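Local atomic coordinates of protein argonaute (Marinitoga piezophila, PDB entry 5I4A), a protein that uses short 5'-hydroxyl RNA guides to bind complementary target nucleic acid and cleave it, acting as an RNA-guided endonuclease on single-stranded DNA with divalent metal ions, preferably manganese. Residues D283-S288 and A331-S336; H323-R328 and I414-V419; Y418-G423 and S611-N616. One frame throughout, in Å; residues are numbered along the deposited sequence.

Interaction 1 (D283-S288 and A331-S336); sequences DVFKYS and AELGFS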
loop_
_atom_site.group_PDB
_atom_site.type_symbol
_atom_site.label_atom_id
_atom_site.label_comp_id
_atom_site.label_asym_id
_atom_site.label_seq_id
_atom_site.Cartn_x
_atom_site.Cartn_y
_atom_site.Cartn_z
ATOM N N ASP A 283 7.029 -24.350 -8.536
ATOM C CA ASP A 283 7.859 -25.547 -8.621
ATOM C C ASP A 283 8.242 -26.105 -7.262
ATOM O O ASP A 283 8.919 -27.132 -7.212
ATOM C CB ASP A 283 9.132 -25.257 -9.427
ATOM C CG ASP A 283 8.921 -25.409 -10.907
ATOM O OD1 ASP A 283 7.884 -26.001 -11.293
ATOM O OD2 ASP A 283 9.792 -24.955 -11.681
ATOM N N VAL A 284 7.827 -25.461 -6.171
ATOM C CA VAL A 284 8.045 -26.030 -4.845
ATOM C C VAL A 284 7.423 -27.417 -4.745
ATOM O O VAL A 284 7.925 -28.281 -4.014
ATOM C CB VAL A 284 7.501 -25.074 -3.753
ATOM C CG1 VAL A 284 5.978 -24.989 -3.812
ATOM C CG2 VAL A 284 7.985 -25.485 -2.362
ATOM N N PHE A 285 6.334 -27.661 -5.477
ATOM C CA PHE A 285 5.707 -28.978 -5.498
ATOM C C PHE A 285 6.469 -29.984 -6.347
ATOM O O PHE A 285 6.202 -31.186 -6.243
ATOM C CB PHE A 285 4.266 -28.869 -6.000
ATOM C CG PHE A 285 3.369 -28.075 -5.098
ATOM C CD1 PHE A 285 2.874 -28.630 -3.928
ATOM C CD2 PHE A 285 3.019 -26.775 -5.417
ATOM C CE1 PHE A 285 2.048 -27.902 -3.092
ATOM C CE2 PHE A 285 2.192 -26.044 -4.585
ATOM C CZ PHE A 285 1.707 -26.609 -3.420
ATOM N N LYS A 286 7.397 -29.527 -7.188
ATOM C CA LYS A 286 8.276 -30.431 -7.923
ATOM C C LYS A 286 9.484 -30.860 -7.103
ATOM O O LYS A 286 9.909 -32.016 -7.190
ATOM C CB LYS A 286 8.772 -29.773 -9.215
ATOM C CG LYS A 286 7.794 -29.785 -10.374
ATOM C CD LYS A 286 8.485 -29.315 -11.643
ATOM C CE LYS A 286 7.498 -29.085 -12.771
ATOM N NZ LYS A 286 8.100 -28.232 -13.835
ATOM N N TYR A 287 10.044 -29.950 -6.306
ATOM C CA TYR A 287 11.344 -30.162 -5.681
ATOM C C TYR A 287 11.298 -30.079 -4.162
ATOM O O TYR A 287 12.359 -30.106 -3.524
ATOM C CB TYR A 287 12.355 -29.158 -6.241
ATOM C CG TYR A 287 12.363 -29.107 -7.753
ATOM C CD1 TYR A 287 12.908 -30.146 -8.498
ATOM C CD2 TYR A 287 11.825 -28.022 -8.437
ATOM C CE1 TYR A 287 12.918 -30.107 -9.882
ATOM C CE2 TYR A 287 11.830 -27.974 -9.822
ATOM C CZ TYR A 287 12.378 -29.021 -10.538
ATOM O OH TYR A 287 12.390 -28.985 -11.915
ATOM N N SER A 288 10.101 -29.960 -3.577
ATOM C CA SER A 288 9.855 -30.069 -2.141
ATOM C C SER A 288 10.407 -28.879 -1.363
ATOM O O SER A 288 11.242 -28.128 -1.879
ATOM C CB SER A 288 10.434 -31.381 -1.599
ATOM O OG SER A 288 9.949 -31.655 -0.292
ATOM N N ALA A 331 3.004 -34.608 0.789
ATOM C CA ALA A 331 4.158 -35.416 0.412
ATOM C C ALA A 331 5.092 -34.639 -0.508
ATOM O O ALA A 331 6.313 -34.628 -0.309
ATOM C CB ALA A 331 3.694 -36.713 -0.252
ATOM N N GLU A 332 4.529 -33.968 -1.517
ATOM C CA GLU A 332 5.350 -33.204 -2.453
ATOM C C GLU A 332 6.117 -32.093 -1.755
ATOM O O GLU A 332 7.235 -31.761 -2.162
ATOM C CB GLU A 332 4.477 -32.624 -3.568
ATOM C CG GLU A 332 4.066 -33.636 -4.627
ATOM C CD GLU A 332 2.943 -33.134 -5.516
ATOM O OE1 GLU A 332 2.317 -33.965 -6.207
ATOM O OE2 GLU A 332 2.679 -31.912 -5.520
ATOM N N LEU A 333 5.543 -31.509 -0.704
ATOM C CA LEU A 333 6.208 -30.429 0.010
ATOM C C LEU A 333 7.204 -30.927 1.047
ATOM O O LEU A 333 7.944 -30.114 1.609
ATOM C CB LEU A 333 5.168 -29.520 0.669
ATOM C CG LEU A 333 4.308 -28.734 -0.322
ATOM C CD1 LEU A 333 3.331 -27.837 0.411
ATOM C CD2 LEU A 333 5.178 -27.923 -1.283
ATOM N N GLY A 334 7.249 -32.227 1.315
ATOM C CA GLY A 334 8.262 -32.787 2.183
ATOM C C GLY A 334 7.854 -33.050 3.616
ATOM O O GLY A 334 8.739 -33.217 4.466
ATOM N N PHE A 335 6.558 -33.089 3.917
ATOM C CA PHE A 335 6.124 -33.428 5.266
ATOM C C PHE A 335 6.387 -34.904 5.541
ATOM O O PHE A 335 6.105 -35.765 4.703
ATOM C CB PHE A 335 4.639 -33.115 5.452
ATOM C CG PHE A 335 4.326 -31.648 5.497
ATOM C CD1 PHE A 335 4.610 -30.901 6.628
ATOM C CD2 PHE A 335 3.738 -31.017 4.414
ATOM C CE1 PHE A 335 4.322 -29.550 6.675
ATOM C CE2 PHE A 335 3.450 -29.668 4.455
ATOM C CZ PHE A 335 3.742 -28.934 5.588
ATOM N N SER A 336 6.943 -35.191 6.720
ATOM C CA SER A 336 7.200 -36.578 7.094
ATOM C C SER A 336 5.909 -37.384 7.125
ATOM O O SER A 336 5.867 -38.524 6.648
ATOM C CB SER A 336 7.909 -36.638 8.448
ATOM O OG SER A 336 7.091 -36.117 9.481
HETATM O O HOH W 1 8.013 -32.816 -4.579
HETATM O O HOH W 2 8.665 -34.591 -0.786
#

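Interaction 2 (H323-R328 and I414-V419); sequences HSVFYR and IIKSYV. With nucleotides of chain B.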
loop_
_atom_site.group_PDB
_atom_site.type_symbol
_atom_site.label_atom_id
_atom_site.label_comp_id
_atom_site.label_asym_id
_atom_site.label_seq_id
_atom_site.Cartn_x
_atom_site.Cartn_y
_atom_site.Cartn_z
ATOM N N HIS A 323 -4.463 -40.794 -0.511
ATOM C CA HIS A 323 -3.729 -40.388 -1.704
ATOM C C HIS A 323 -4.431 -39.249 -2.434
ATOM O O HIS A 323 -4.199 -39.047 -3.630
ATOM C CB HIS A 323 -3.522 -41.583 -2.638
ATOM C CG HIS A 323 -2.746 -42.700 -2.015
ATOM N ND1 HIS A 323 -1.400 -42.603 -1.737
ATOM C CD2 HIS A 323 -3.128 -43.932 -1.604
ATOM C CE1 HIS A 323 -0.985 -43.731 -1.188
ATOM N NE2 HIS A 323 -2.015 -44.552 -1.095
ATOM N N SER A 324 -5.280 -38.497 -1.732
ATOM C CA SER A 324 -5.949 -37.337 -2.301
ATOM C C SER A 324 -4.949 -36.245 -2.652
ATOM O O SER A 324 -3.756 -36.364 -2.362
ATOM C CB SER A 324 -6.985 -36.784 -1.325
ATOM O OG SER A 324 -6.355 -36.152 -0.220
ATOM N N VAL A 325 -5.433 -35.172 -3.277
ATOM C CA VAL A 325 -4.574 -34.037 -3.601
ATOM C C VAL A 325 -3.993 -33.421 -2.333
ATOM O O VAL A 325 -2.864 -32.912 -2.340
ATOM C CB VAL A 325 -5.357 -33.005 -4.441
ATOM C CG1 VAL A 325 -6.633 -32.590 -3.723
ATOM C CG2 VAL A 325 -4.496 -31.797 -4.774
ATOM N N PHE A 326 -4.736 -33.468 -1.223
ATOM C CA PHE A 326 -4.221 -32.941 0.038
ATOM C C PHE A 326 -2.997 -33.722 0.503
ATOM O O PHE A 326 -1.990 -33.134 0.917
ATOM C CB PHE A 326 -5.318 -32.969 1.108
ATOM C CG PHE A 326 -4.885 -32.415 2.439
ATOM C CD1 PHE A 326 -5.039 -31.069 2.727
ATOM C CD2 PHE A 326 -4.327 -33.241 3.401
ATOM C CE1 PHE A 326 -4.637 -30.558 3.948
ATOM C CE2 PHE A 326 -3.923 -32.734 4.622
ATOM C CZ PHE A 326 -4.080 -31.393 4.896
ATOM N N TYR A 327 -3.070 -35.056 0.451
ATOM C CA TYR A 327 -1.947 -35.875 0.900
ATOM C C TYR A 327 -0.789 -35.839 -0.089
ATOM O O TYR A 327 0.373 -35.913 0.318
ATOM C CB TYR A 327 -2.394 -37.319 1.125
ATOM C CG TYR A 327 -3.279 -37.509 2.335
ATOM C CD1 TYR A 327 -2.730 -37.680 3.600
ATOM C CD2 TYR A 327 -4.663 -37.523 2.211
ATOM C CE1 TYR A 327 -3.536 -37.855 4.709
ATOM C CE2 TYR A 327 -5.475 -37.698 3.315
ATOM C CZ TYR A 327 -4.906 -37.864 4.562
ATOM O OH TYR A 327 -5.709 -38.042 5.666
ATOM N N ARG A 328 -1.082 -35.743 -1.385
ATOM C CA ARG A 328 -0.006 -35.627 -2.365
ATOM C C ARG A 328 0.710 -34.291 -2.230
ATOM O O ARG A 328 1.935 -34.221 -2.382
ATOM C CB ARG A 328 -0.554 -35.809 -3.782
ATOM C CG ARG A 328 -1.173 -37.179 -4.033
ATOM C CD ARG A 328 -1.278 -37.495 -5.518
ATOM N NE ARG A 328 -2.000 -36.468 -6.262
ATOM C CZ ARG A 328 -3.324 -36.403 -6.349
ATOM N NH1 ARG A 328 -4.075 -37.302 -5.730
ATOM N NH2 ARG A 328 -3.895 -35.434 -7.050
ATOM N N ILE A 414 -5.997 -24.606 -4.997
ATOM C CA ILE A 414 -6.392 -24.035 -3.715
ATOM C C ILE A 414 -5.966 -24.947 -2.568
ATOM O O ILE A 414 -5.395 -24.488 -1.570
ATOM C CB ILE A 414 -7.906 -23.764 -3.695
ATOM C CG1 ILE A 414 -8.253 -22.639 -4.672
ATOM C CG2 ILE A 414 -8.374 -23.419 -2.288
ATOM C CD1 ILE A 414 -9.726 -22.329 -4.758
ATOM N N ILE A 415 -6.229 -26.251 -2.691
ATOM C CA ILE A 415 -5.809 -27.185 -1.648
ATOM C C ILE A 415 -4.289 -27.226 -1.553
ATOM O O ILE A 415 -3.726 -27.273 -0.451
ATOM C CB ILE A 415 -6.397 -28.588 -1.894
ATOM C CG1 ILE A 415 -7.906 -28.591 -1.656
ATOM C CG2 ILE A 415 -5.749 -29.618 -0.979
ATOM C CD1 ILE A 415 -8.719 -28.360 -2.887
ATOM N N LYS A 416 -3.603 -27.209 -2.701
ATOM C CA LYS A 416 -2.145 -27.136 -2.700
ATOM C C LYS A 416 -1.663 -25.896 -1.957
ATOM O O LYS A 416 -0.761 -25.970 -1.114
ATOM C CB LYS A 416 -1.617 -27.140 -4.139
ATOM C CG LYS A 416 -1.795 -28.461 -4.872
ATOM C CD LYS A 416 -1.447 -28.348 -6.354
ATOM C CE LYS A 416 0.056 -28.279 -6.583
ATOM N NZ LYS A 416 0.413 -28.471 -8.021
ATOM N N SER A 417 -2.266 -24.743 -2.260
ATOM C CA SER A 417 -1.900 -23.496 -1.593
ATOM C C SER A 417 -2.155 -23.569 -0.095
ATOM O O SER A 417 -1.344 -23.094 0.710
ATOM C CB SER A 417 -2.693 -22.346 -2.204
ATOM O OG SER A 417 -2.299 -22.123 -3.545
ATOM N N TYR A 418 -3.294 -24.143 0.290
ATOM C CA TYR A 418 -3.645 -24.301 1.696
ATOM C C TYR A 418 -2.577 -25.098 2.442
ATOM O O TYR A 418 -2.155 -24.719 3.541
ATOM C CB TYR A 418 -5.014 -24.976 1.780
ATOM C CG TYR A 418 -5.693 -24.991 3.129
ATOM C CD1 TYR A 418 -5.698 -23.870 3.953
ATOM C CD2 TYR A 418 -6.376 -26.120 3.556
ATOM C CE1 TYR A 418 -6.343 -23.892 5.182
ATOM C CE2 TYR A 418 -7.024 -26.149 4.772
ATOM C CZ TYR A 418 -7.004 -25.036 5.584
ATOM O OH TYR A 418 -7.648 -25.072 6.797
ATOM N N VAL A 419 -2.104 -26.195 1.843
ATOM C CA VAL A 419 -1.063 -26.996 2.480
ATOM C C VAL A 419 0.256 -26.234 2.513
ATOM O O VAL A 419 1.028 -26.343 3.473
ATOM C CB VAL A 419 -0.912 -28.353 1.768
ATOM C CG1 VAL A 419 0.174 -29.187 2.436
ATOM C CG2 VAL A 419 -2.232 -29.106 1.771
ATOM P P A B 2 -10.275 -18.928 2.079
ATOM O OP1 A B 2 -10.596 -17.876 1.087
ATOM O OP2 A B 2 -11.011 -20.216 2.053
ATOM O "O5'" A B 2 -8.720 -19.236 1.930
ATOM C "C5'" A B 2 -8.052 -20.134 2.806
ATOM C "C4'" A B 2 -6.675 -20.451 2.288
ATOM O "O4'" A B 2 -6.795 -21.258 1.086
ATOM C "C3'" A B 2 -5.857 -19.246 1.851
ATOM O "O3'" A B 2 -5.191 -18.604 2.924
ATOM C "C2'" A B 2 -4.924 -19.835 0.803
ATOM O "O2'" A B 2 -3.857 -20.545 1.412
ATOM C "C1'" A B 2 -5.850 -20.842 0.126
ATOM N N9 A B 2 -6.590 -20.230 -0.994
ATOM C C8 A B 2 -7.914 -19.873 -1.025
ATOM N N7 A B 2 -8.299 -19.346 -2.164
ATOM C C5 A B 2 -7.140 -19.356 -2.932
ATOM C C6 A B 2 -6.870 -18.930 -4.245
ATOM N N6 A B 2 -7.788 -18.388 -5.052
ATOM N N1 A B 2 -5.608 -19.078 -4.704
ATOM C C2 A B 2 -4.689 -19.621 -3.899
ATOM N N3 A B 2 -4.828 -20.056 -2.647
ATOM C C4 A B 2 -6.087 -19.895 -2.223
#

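Interaction 3 (Y418-G423 and S611-N616); sequences YVYKMG and STPYTN. With nucleotides of chain B.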
loop_
_atom_site.group_PDB
_atom_site.type_symbol
_atom_site.label_atom_id
_atom_site.label_comp_id
_atom_site.label_asym_id
_atom_site.label_seq_id
_atom_site.Cartn_x
_atom_site.Cartn_y
_atom_site.Cartn_z
ATOM N N TYR A 418 -3.294 -24.143 0.290
ATOM C CA TYR A 418 -3.645 -24.301 1.696
ATOM C C TYR A 418 -2.577 -25.098 2.442
ATOM O O TYR A 418 -2.155 -24.719 3.541
ATOM C CB TYR A 418 -5.014 -24.976 1.780
ATOM C CG TYR A 418 -5.693 -24.991 3.129
ATOM C CD1 TYR A 418 -5.698 -23.870 3.953
ATOM C CD2 TYR A 418 -6.376 -26.120 3.556
ATOM C CE1 TYR A 418 -6.343 -23.892 5.182
ATOM C CE2 TYR A 418 -7.024 -26.149 4.772
ATOM C CZ TYR A 418 -7.004 -25.036 5.584
ATOM O OH TYR A 418 -7.648 -25.072 6.797
ATOM N N VAL A 419 -2.104 -26.195 1.843
ATOM C CA VAL A 419 -1.063 -26.996 2.480
ATOM C C VAL A 419 0.256 -26.234 2.513
ATOM O O VAL A 419 1.028 -26.343 3.473
ATOM C CB VAL A 419 -0.912 -28.353 1.768
ATOM C CG1 VAL A 419 0.174 -29.187 2.436
ATOM C CG2 VAL A 419 -2.232 -29.106 1.771
ATOM N N TYR A 420 0.541 -25.460 1.462
ATOM C CA TYR A 420 1.740 -24.630 1.464
ATOM C C TYR A 420 1.715 -23.641 2.622
ATOM O O TYR A 420 2.713 -23.475 3.334
ATOM C CB TYR A 420 1.877 -23.895 0.127
ATOM C CG TYR A 420 3.098 -23.006 0.061
ATOM C CD1 TYR A 420 3.068 -21.706 0.558
ATOM C CD2 TYR A 420 4.286 -23.468 -0.490
ATOM C CE1 TYR A 420 4.186 -20.895 0.511
ATOM C CE2 TYR A 420 5.408 -22.664 -0.546
ATOM C CZ TYR A 420 5.351 -21.378 -0.045
ATOM O OH TYR A 420 6.465 -20.573 -0.098
ATOM N N LYS A 421 0.581 -22.959 2.809
ATOM C CA LYS A 421 0.447 -22.010 3.910
ATOM C C LYS A 421 0.708 -22.682 5.254
ATOM O O LYS A 421 1.385 -22.118 6.122
ATOM C CB LYS A 421 -0.947 -21.382 3.893
ATOM C CG LYS A 421 -1.225 -20.472 5.076
ATOM C CD LYS A 421 -2.612 -19.864 5.008
ATOM C CE LYS A 421 -2.781 -18.811 6.089
ATOM N NZ LYS A 421 -4.095 -18.100 6.017
ATOM N N MET A 422 0.177 -23.892 5.439
ATOM C CA MET A 422 0.420 -24.631 6.674
ATOM C C MET A 422 1.909 -24.859 6.892
ATOM O O MET A 422 2.429 -24.637 7.993
ATOM C CB MET A 422 -0.329 -25.961 6.642
ATOM C CG MET A 422 -1.834 -25.825 6.695
ATOM S SD MET A 422 -2.623 -27.440 6.634
ATOM C CE MET A 422 -4.341 -26.972 6.752
ATOM N N GLY A 423 2.616 -25.300 5.848
ATOM C CA GLY A 423 4.060 -25.428 5.952
ATOM C C GLY A 423 4.727 -24.108 6.280
ATOM O O GLY A 423 5.633 -24.046 7.114
ATOM N N SER A 611 3.052 -15.994 0.420
ATOM C CA SER A 611 1.806 -16.436 1.035
ATOM C C SER A 611 1.315 -17.719 0.376
ATOM O O SER A 611 0.940 -18.681 1.057
ATOM C CB SER A 611 0.752 -15.334 0.934
ATOM O OG SER A 611 -0.551 -15.875 1.056
ATOM N N THR A 612 1.376 -17.760 -0.946
ATOM C CA THR A 612 1.137 -18.950 -1.737
ATOM C C THR A 612 2.155 -18.901 -2.880
ATOM O O THR A 612 2.663 -17.870 -3.165
ATOM C CB THR A 612 -0.258 -19.145 -2.324
ATOM O OG1 THR A 612 -0.415 -18.311 -3.457
ATOM C CG2 THR A 612 -1.345 -18.881 -1.304
ATOM N N PRO A 613 2.442 -20.006 -3.530
ATOM C CA PRO A 613 3.384 -19.977 -4.664
ATOM C C PRO A 613 2.837 -19.292 -5.907
ATOM O O PRO A 613 3.614 -19.032 -6.833
ATOM C CB PRO A 613 3.663 -21.462 -4.935
ATOM C CG PRO A 613 3.281 -22.170 -3.683
ATOM C CD PRO A 613 2.152 -21.385 -3.097
ATOM N N TYR A 614 1.542 -18.986 -5.954
ATOM C CA TYR A 614 0.892 -18.476 -7.153
ATOM C C TYR A 614 0.793 -16.955 -7.189
ATOM O O TYR A 614 0.355 -16.403 -8.202
ATOM C CB TYR A 614 -0.501 -19.101 -7.291
ATOM C CG TYR A 614 -0.458 -20.616 -7.320
ATOM C CD1 TYR A 614 0.078 -21.291 -8.408
ATOM C CD2 TYR A 614 -0.938 -21.368 -6.255
ATOM C CE1 TYR A 614 0.130 -22.675 -8.440
ATOM C CE2 TYR A 614 -0.891 -22.752 -6.279
ATOM C CZ TYR A 614 -0.356 -23.399 -7.374
ATOM O OH TYR A 614 -0.307 -24.775 -7.399
ATOM N N THR A 615 1.173 -16.268 -6.111
ATOM C CA THR A 615 1.303 -14.817 -6.101
ATOM C C THR A 615 2.562 -14.456 -5.328
ATOM O O THR A 615 3.067 -15.244 -4.528
ATOM C CB THR A 615 0.096 -14.106 -5.462
ATOM O OG1 THR A 615 0.066 -14.380 -4.055
ATOM C CG2 THR A 615 -1.219 -14.556 -6.099
ATOM N N ASN A 616 3.065 -13.246 -5.561
ATOM C CA ASN A 616 4.250 -12.777 -4.859
ATOM C C ASN A 616 3.975 -11.434 -4.199
ATOM O O ASN A 616 3.104 -10.670 -4.623
ATOM C CB ASN A 616 5.462 -12.668 -5.795
ATOM C CG ASN A 616 5.166 -11.868 -7.044
ATOM O OD1 ASN A 616 4.932 -12.433 -8.112
ATOM N ND2 ASN A 616 5.173 -10.547 -6.919
ATOM P P U B 3 -4.928 -17.022 2.862
ATOM O OP1 U B 3 -4.127 -16.620 4.046
ATOM O OP2 U B 3 -6.213 -16.337 2.587
ATOM O "O5'" U B 3 -4.005 -16.860 1.580
ATOM C "C5'" U B 3 -4.118 -15.721 0.750
ATOM C "C4'" U B 3 -3.371 -15.909 -0.543
ATOM O "O4'" U B 3 -4.099 -16.817 -1.410
ATOM C "C3'" U B 3 -3.197 -14.650 -1.373
ATOM O "O3'" U B 3 -2.083 -13.885 -0.953
ATOM C "C2'" U B 3 -3.056 -15.189 -2.787
ATOM O "O2'" U B 3 -1.737 -15.653 -3.013
ATOM C "C1'" U B 3 -4.001 -16.390 -2.751
ATOM N N1 U B 3 -5.357 -16.029 -3.219
ATOM C C2 U B 3 -5.538 -15.730 -4.559
ATOM O O2 U B 3 -4.642 -15.753 -5.386
ATOM N N3 U B 3 -6.825 -15.398 -4.903
ATOM C C4 U B 3 -7.919 -15.339 -4.070
ATOM O O4 U B 3 -9.016 -15.026 -4.535
ATOM C C5 U B 3 -7.651 -15.660 -2.703
ATOM C C6 U B 3 -6.408 -15.985 -2.336
ATOM P P A B 2 -10.275 -18.928 2.079
ATOM O OP1 A B 2 -10.596 -17.876 1.087
ATOM O OP2 A B 2 -11.011 -20.216 2.053
ATOM O "O5'" A B 2 -8.720 -19.236 1.930
ATOM C "C5'" A B 2 -8.052 -20.134 2.806
ATOM C "C4'" A B 2 -6.675 -20.451 2.288
ATOM O "O4'" A B 2 -6.795 -21.258 1.086
ATOM C "C3'" A B 2 -5.857 -19.246 1.851
ATOM O "O3'" A B 2 -5.191 -18.604 2.924
ATOM C "C2'" A B 2 -4.924 -19.835 0.803
ATOM O "O2'" A B 2 -3.857 -20.545 1.412
ATOM C "C1'" A B 2 -5.850 -20.842 0.126
ATOM N N9 A B 2 -6.590 -20.230 -0.994
ATOM C C8 A B 2 -7.914 -19.873 -1.025
ATOM N N7 A B 2 -8.299 -19.346 -2.164
ATOM C C5 A B 2 -7.140 -19.356 -2.932
ATOM C C6 A B 2 -6.870 -18.930 -4.245
ATOM N N6 A B 2 -7.788 -18.388 -5.052
ATOM N N1 A B 2 -5.608 -19.078 -4.704
ATOM C C2 A B 2 -4.689 -19.621 -3.899
ATOM N N3 A B 2 -4.828 -20.056 -2.647
ATOM C C4 A B 2 -6.087 -19.895 -2.223
#

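Interaction 1 (D283-S288 and A331-S336)
A Schellman motif ends helix 325-333 of the Mid domain at G334, and the short helix 284-287 of linker L2 packs beside that end, a worked example of how a linker can be seated on a helix terminus. The apolar part centres on L333. Its CD2 methyl lies 3.6 Å from F285 CD1, with the two side chains side by side and pointing the same way, and the V284 CG2 methyl meets the same L333 CD2 at 3.9 Å. F285 also meets E332 nearly at a right angle: the E332 OE2 atom stands 3.5 Å from F285 CB, with ring and carboxylate planes 79° apart. The F285 ring also makes a cation-pi contact with K416 of helix 412-424. An alanine at F285 would probably loosen L333 and deprive K416 of this cation-pi partner. The polar part is water-mediated: one water donates to both carbonyls, 3.0 Å from F285 O and 2.7 Å from E332 O, and bridges the two backbones. E332 O receives in addition a CA-H...O contact from S288, with S288 CA 3.1 Å from E332 O and an angle of 132° at the hydrogen. Packing is closest where the two helices end. S288 OG, anti to its backbone N, is pressed to 3.1 Å from L333 C, where a CB on G334 would collide with that hydroxyl.

Interaction 2 (H323-R328 and I414-V419)
Two helices of the Mid domain, whose parallel sheet and flanking helices follow the Rossmann-like plan of Argonaute Mid domains, meet here through apolar groups alone. The tight part gathers round F326. Its CG is anti to the backbone N (chi1 -179°), which brings one side of the ring, CD1 and CE1, to the V419 CG2 methyl, 3.6 Å from F326 CE1. One turn earlier on that helix I415 points at its neighbour and sets its CG2 methyl 3.8 Å from F326 CA, the same methyl standing at the ring's edge close to the ring plane. F326 and I415 cross at about a right angle, and V338, F340 and F319 also touch the phenylalanine. S324, the N-cap, takes a weak bond into OG from F326 N, and its hydroxyl is also bonded to L318 O.

Looser packing prevails at V325, which is partly exposed. V325 CG1 stays 4.1 Å from I415 CG2, and V325 CG2 merely brushes the aliphatic part of K416, 4.3 Å from its CG. On this side exposed R328 lays one guanidinium face over V325 CA and donates from NH1 to H323 O at 2.7 Å. I414 CG2 comes 3.8 Å from C8 of guide nucleotide A2 of chain B, and S417 CB comes 3.2 Å from its N3. With no hydrogen bond between the two segments, their fit depends on shape and hydrophobic burial, while I414 and S417 on another face of helix 412-424 meet the guide.

Interaction 3 (Y418-G423 and S611-N616)
The helical segment 418-423 runs past an irregular loop that folds into a type I beta turn from T612 to T615, the nearest CA atoms being K421 CA and S611 CA at 6.4 Å. Y420, its CG anti to the backbone N, supplies the aromatic surface: P613 CG sits over one ring face, 3.8 Å from the Y420 ring centroid and 20° off its normal, a CH-pi contact. S611 O approaches the edge of that ring, 3.7 Å from Y420 CD1. The contact joins the Mid and PIWI domains, the lobe that holds the 5' part of the guide in Argonautes, and both segments grip the RNA beside it. An ST turn fixes the loop, with Y614 N donating to T612 OG1 at 3.2 Å and 152°. The same T612 OG1 bonds to O2' of U3 of chain B at 3.0 Å. T615 OG1 reaches that ribose hydroxyl too, in a very short 2.4 Å bond, so two threonines hold the 2'-OH, consistent with the use of RNA guides. From the helix, K421 stretches out fully; its NZ lies 2.5 Å from OP1 of U3 of chain B and also bonds to L638 O.

Read from the N terminus, the chain first closes a loop at interaction 1, where the end of helix 325-333 returns to linker L2. Interaction 2 opens on the start of that same helix before interaction 1 has closed, so the two cross, and it closes a longer loop through the Mid domain onto helix 412-424. Interaction 3 opens on that helix, sharing Y418 and V419 with interaction 2, and closes only after a long excursion through the PIWI domain; it follows interaction 1 in series. All three touch: L333 packs on V419, V284 on P613 and S417 on Y614. Linker, Mid and PIWI domains are thus joined around helix 412-424.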